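Local coordinates for cellulose biosynthesis protein BcsG (Salmonella typhimurium LT2, PDB 5OLT) that is required for cellulose biosynthesis as a subunit of the cellulose synthase, the part here being its zinc-binding extramembrane domain of the alkaline phosphatase family, at residues Ala32-Phe37 and Ala352-Asn357; His82-His87 and Lys240-Leu245. All blocks are in the same frame, centred on the assembly; numbering follows the deposited sequence.

Interaction 1 (Ala32-Phe37 and Ala352-Asn357)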
# COMPACT_ATOMS: atom_id res chain seq x y z
N ALA A 32 -4.94 -9.54 25.10
CA ALA A 32 -6.39 -9.50 24.90
C ALA A 32 -6.75 -8.45 23.82
O ALA A 32 -7.61 -8.70 22.98
CB ALA A 32 -7.12 -9.22 26.19
N TRP A 33 -6.10 -7.28 23.88
CA TRP A 33 -6.33 -6.25 22.88
C TRP A 33 -6.03 -6.78 21.46
O TRP A 33 -6.84 -6.55 20.54
CB TRP A 33 -5.51 -4.98 23.18
CG TRP A 33 -5.83 -3.90 22.21
CD1 TRP A 33 -6.82 -2.97 22.31
CD2 TRP A 33 -5.21 -3.69 20.93
NE1 TRP A 33 -6.86 -2.21 21.17
CE2 TRP A 33 -5.88 -2.62 20.31
CE3 TRP A 33 -4.13 -4.31 20.24
CZ2 TRP A 33 -5.52 -2.15 19.04
CZ3 TRP A 33 -3.79 -3.84 18.97
CH2 TRP A 33 -4.48 -2.78 18.39
N LEU A 34 -4.91 -7.49 21.32
CA LEU A 34 -4.58 -8.01 20.00
C LEU A 34 -5.63 -9.01 19.49
O LEU A 34 -6.00 -8.97 18.31
CB LEU A 34 -3.18 -8.61 20.00
CG LEU A 34 -2.64 -9.12 18.64
CD1 LEU A 34 -2.42 -7.94 17.66
CD2 LEU A 34 -1.34 -9.89 18.82
N ASN A 35 -6.07 -9.92 20.37
CA ASN A 35 -7.12 -10.82 19.97
C ASN A 35 -8.41 -10.09 19.59
O ASN A 35 -9.09 -10.48 18.64
CB ASN A 35 -7.36 -11.89 21.05
CG ASN A 35 -6.42 -13.08 20.91
OD1 ASN A 35 -6.18 -13.57 19.81
ND2 ASN A 35 -5.84 -13.50 22.03
N THR A 36 -8.71 -9.01 20.32
CA THR A 36 -9.89 -8.16 20.02
C THR A 36 -9.74 -7.50 18.64
O THR A 36 -10.68 -7.47 17.86
CB THR A 36 -10.10 -7.12 21.13
OG1 THR A 36 -10.31 -7.85 22.34
CG2 THR A 36 -11.32 -6.25 20.86
N PHE A 37 -8.51 -7.02 18.36
CA PHE A 37 -8.21 -6.47 17.04
C PHE A 37 -8.42 -7.53 15.95
O PHE A 37 -9.09 -7.27 14.96
CB PHE A 37 -6.77 -5.91 17.06
CG PHE A 37 -6.21 -5.54 15.69
CD1 PHE A 37 -6.48 -4.30 15.12
CD2 PHE A 37 -5.41 -6.44 14.99
CE1 PHE A 37 -5.95 -3.95 13.87
CE2 PHE A 37 -4.90 -6.11 13.74
CZ PHE A 37 -5.15 -4.86 13.19
N ALA A 352 -5.98 0.20 13.27
CA ALA A 352 -4.91 0.39 14.26
C ALA A 352 -3.57 -0.05 13.64
O ALA A 352 -3.55 -0.99 12.81
CB ALA A 352 -5.22 -0.39 15.55
N PRO A 353 -2.47 0.61 14.05
CA PRO A 353 -1.14 0.27 13.50
C PRO A 353 -0.54 -0.95 14.18
O PRO A 353 0.20 -0.86 15.13
CB PRO A 353 -0.32 1.53 13.76
CG PRO A 353 -0.93 2.07 15.01
CD PRO A 353 -2.42 1.87 14.83
N VAL A 354 -0.94 -2.09 13.69
CA VAL A 354 -0.43 -3.38 14.15
C VAL A 354 0.43 -3.92 13.02
O VAL A 354 0.01 -3.91 11.86
CB VAL A 354 -1.60 -4.34 14.42
CG1 VAL A 354 -1.08 -5.75 14.72
CG2 VAL A 354 -2.48 -3.78 15.55
N SER A 355 1.63 -4.40 13.34
CA SER A 355 2.51 -4.92 12.31
C SER A 355 3.11 -6.24 12.76
O SER A 355 3.36 -6.43 13.97
CB SER A 355 3.66 -3.94 12.02
OG SER A 355 3.12 -2.70 11.60
N GLU A 356 3.32 -7.14 11.81
CA GLU A 356 3.83 -8.46 12.15
C GLU A 356 4.72 -9.00 11.12
O GLU A 356 4.56 -8.75 9.92
CB GLU A 356 2.69 -9.50 12.22
CG GLU A 356 1.52 -9.11 13.02
CD GLU A 356 0.56 -10.25 13.25
OE1 GLU A 356 0.91 -11.48 13.17
OE2 GLU A 356 -0.56 -9.85 13.57
N ASN A 357 5.69 -9.78 11.61
CA ASN A 357 6.41 -10.75 10.77
C ASN A 357 6.18 -12.11 11.47
O ASN A 357 5.52 -12.15 12.50
CB ASN A 357 7.90 -10.40 10.68
CG ASN A 357 8.16 -9.00 10.12
OD1 ASN A 357 7.43 -8.49 9.26
ND2 ASN A 357 9.24 -8.39 10.56
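Val-354 meets three side chains of helix 27-42, those of Trp-33, Leu-34 and Phe-37, and its two methyls share them out. Its CG2, anti to its own carbonyl carbon, lies over the centre of the Phe-37 ring, 3.7 Å from the ring centroid and only 9° off the normal, a well-centred CH-pi contact in which the two side chains approach tip to tip. The same methyl lies in the plane of the Trp-33 indole, at its edge, with CG2 3.6 Å from Trp-33 CH2. Ala-352 CB comes to this indole edge as well, 3.8 Å from Trp-33 CH2, and also touches Phe-37, whose CE1 is 4.0 Å from it. Phe-37 CB in turn rests on one face of the indole, toward its rim, so the two aromatic residues, one helical turn apart, present a joint surface to the loop.

Packing is looser toward strand 355-357. Here Val-354 CG1 reaches Leu-34 CD1 at 3.9 Å, and Glu-356 OE2 stays 4.9 Å from Leu-34 CD1; OE2 bonds to Tyr-38 OH, farther along the same helix, and OE1 to His-119 N. Ala-32, Asn-35 and Thr-36 occupy the exposed side of the helix, where Thr-36 OG1 bonds back to Ala-32 O. Two polar groups at the contact have partners outside the two segments: the indole N-H is engaged by Pro-19 O, and Val-354 O by Gln-116 NE2. Between 32-37 and 352-357 the contact is thus apolar and CH-pi, joining the N-terminal helix to the loop leading into strand 355-357, and the Tyr-38 bond to Glu-356 adds a polar link just beyond it.

Interaction 2 (His82-His87 and Lys240-Leu245)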
# COMPACT_ATOMS: atom_id res chain seq x y z
N HIS A 82 10.36 16.91 -2.08
CA HIS A 82 10.33 16.50 -3.47
C HIS A 82 8.94 16.82 -4.05
O HIS A 82 7.94 16.55 -3.39
CB HIS A 82 10.62 15.01 -3.63
CG HIS A 82 10.88 14.65 -5.05
ND1 HIS A 82 9.88 14.54 -5.99
CD2 HIS A 82 12.06 14.48 -5.72
CE1 HIS A 82 10.43 14.30 -7.18
NE2 HIS A 82 11.75 14.24 -7.03
N PRO A 83 8.87 17.39 -5.28
CA PRO A 83 7.59 17.77 -5.86
C PRO A 83 6.59 16.62 -5.98
O PRO A 83 5.40 16.89 -6.00
CB PRO A 83 7.96 18.27 -7.27
CG PRO A 83 9.41 18.57 -7.25
CD PRO A 83 10.03 17.87 -6.08
N LEU A 84 7.03 15.36 -6.02
CA LEU A 84 6.10 14.22 -6.15
C LEU A 84 5.01 14.29 -5.08
O LEU A 84 3.83 14.06 -5.39
CB LEU A 84 6.85 12.88 -6.04
CG LEU A 84 5.95 11.62 -6.08
CD1 LEU A 84 5.35 11.45 -7.47
CD2 LEU A 84 6.82 10.44 -5.67
N TRP A 85 5.37 14.60 -3.84
CA TRP A 85 4.40 14.53 -2.76
C TRP A 85 3.27 15.48 -2.96
O TRP A 85 2.16 15.17 -2.59
CB TRP A 85 5.03 14.72 -1.36
CG TRP A 85 6.23 13.86 -1.18
CD1 TRP A 85 7.52 14.28 -0.98
CD2 TRP A 85 6.27 12.42 -1.21
NE1 TRP A 85 8.36 13.20 -0.90
CE2 TRP A 85 7.62 12.05 -1.02
CE3 TRP A 85 5.28 11.40 -1.36
CZ2 TRP A 85 8.03 10.71 -1.00
CZ3 TRP A 85 5.71 10.09 -1.34
CH2 TRP A 85 7.06 9.76 -1.17
N SER A 86 3.56 16.63 -3.57
CA SER A 86 2.56 17.64 -3.79
C SER A 86 1.65 17.31 -4.97
O SER A 86 0.64 18.01 -5.15
CB SER A 86 3.24 19.01 -3.96
OG SER A 86 3.89 19.08 -5.21
N HIS A 87 1.98 16.28 -5.77
CA HIS A 87 1.23 16.00 -6.95
C HIS A 87 0.07 15.04 -6.75
O HIS A 87 -0.83 14.97 -7.57
CB HIS A 87 2.20 15.61 -8.07
CG HIS A 87 3.10 16.74 -8.47
ND1 HIS A 87 4.29 16.56 -9.14
CD2 HIS A 87 3.02 18.08 -8.23
CE1 HIS A 87 4.88 17.72 -9.33
NE2 HIS A 87 4.14 18.66 -8.77
N LYS A 240 15.96 9.68 -7.98
CA LYS A 240 15.78 9.17 -9.33
C LYS A 240 14.40 8.58 -9.50
O LYS A 240 13.71 8.86 -10.48
CB LYS A 240 16.86 8.11 -9.62
CG LYS A 240 16.72 7.39 -10.96
CD LYS A 240 17.93 6.49 -11.16
CE LYS A 240 17.90 5.70 -12.46
NZ LYS A 240 18.55 6.40 -13.57
N LEU A 241 13.97 7.76 -8.53
CA LEU A 241 12.64 7.16 -8.60
C LEU A 241 11.54 8.22 -8.59
O LEU A 241 10.60 8.17 -9.39
CB LEU A 241 12.43 6.20 -7.41
CG LEU A 241 11.01 5.60 -7.31
CD1 LEU A 241 10.61 4.81 -8.56
CD2 LEU A 241 10.91 4.75 -6.06
N PHE A 242 11.67 9.19 -7.68
CA PHE A 242 10.61 10.18 -7.56
C PHE A 242 10.56 11.06 -8.80
O PHE A 242 9.48 11.43 -9.25
CB PHE A 242 10.79 11.03 -6.30
CG PHE A 242 10.78 10.24 -5.00
CD1 PHE A 242 10.24 8.96 -4.91
CD2 PHE A 242 11.29 10.84 -3.84
CE1 PHE A 242 10.28 8.29 -3.69
CE2 PHE A 242 11.33 10.16 -2.62
CZ PHE A 242 10.81 8.88 -2.56
N ASP A 243 11.73 11.39 -9.36
CA ASP A 243 11.76 12.14 -10.63
C ASP A 243 11.14 11.34 -11.78
O ASP A 243 10.39 11.92 -12.60
CB ASP A 243 13.20 12.51 -10.98
CG ASP A 243 13.73 13.70 -10.14
OD1 ASP A 243 12.91 14.44 -9.52
OD2 ASP A 243 14.98 13.87 -10.13
N GLU A 244 11.36 10.01 -11.80
CA GLU A 244 10.75 9.21 -12.85
C GLU A 244 9.24 9.08 -12.66
O GLU A 244 8.51 9.15 -13.64
CB GLU A 244 11.42 7.85 -12.95
CG GLU A 244 12.82 7.97 -13.53
CD GLU A 244 13.41 6.65 -13.97
OE1 GLU A 244 12.92 5.56 -13.61
OE2 GLU A 244 14.45 6.72 -14.70
N LEU A 245 8.79 8.91 -11.42
CA LEU A 245 7.34 8.85 -11.18
C LEU A 245 6.68 10.17 -11.56
O LEU A 245 5.62 10.17 -12.20
CB LEU A 245 7.04 8.49 -9.73
CG LEU A 245 7.43 7.06 -9.32
CD1 LEU A 245 7.19 6.91 -7.82
CD2 LEU A 245 6.65 6.02 -10.12
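A chi1 of -167° sets His-82 CG anti to the backbone N, on the side of helix 234-255, while Phe-242 CG, where its phenyl starts, is anti to its carbonyl carbon. Phe-242 CB sits over the centre of the imidazole, 3.4 Å from the centroid, and the phenyl turns an edge to the same ring, planes at 74°. Pro-83 CD lies on the opposite imidazole face.

Both ring nitrogens are used. ND1 accepts from Leu-84 N at 3.0 Å in a nearly straight bond, capping the short helix 84-87. NE2 donates to Asp-243 OD1 at 2.8 Å, bent to 146°, and meets the oxygen from above the carboxylate plane. Together they fix the rotation of the imidazole. Asp-243 OD2 bonds to Gln-239 NE2.

Trp-85 completes an aromatic cluster: the edge of its six-membered ring points at the Phe-242 face, with CZ2 3.7 Å from Phe-242 CZ, and its NE1 bonds to Leu-79 O. Leu-84 CD2 lies 3.8 Å from Phe-242 CD1, and its CD1 touches Leu-245 CB. Helix 84-87, just before strand 90-96, thereby packs on helix 234-255, whose Leu-245 also touches Leu-195 of helix 191-203.

Overall arrangement
The two contacts lie on opposite sides of the chain's centre, with their own centres 33 Å apart and nearest atoms about 18 Å apart. Along the sequence, interaction 2 is nested within interaction 1, which joins the N-terminal helix 27-42 to the C-terminal four-stranded antiparallel sheet. Interaction 2 belongs to the main body, where helices 84-87 and 234-255 lead into strands 90-96 and 259-265 of the seven-stranded mixed sheet. Strand 259-265 runs on to Glu-266 and His-267, zinc ligands with Cys-67 and Ser-102; the Phe-242 side chain is about 14 Å from the zinc ion. One contact thus brings an early helix against a late segment, the other packs two main-body helices together.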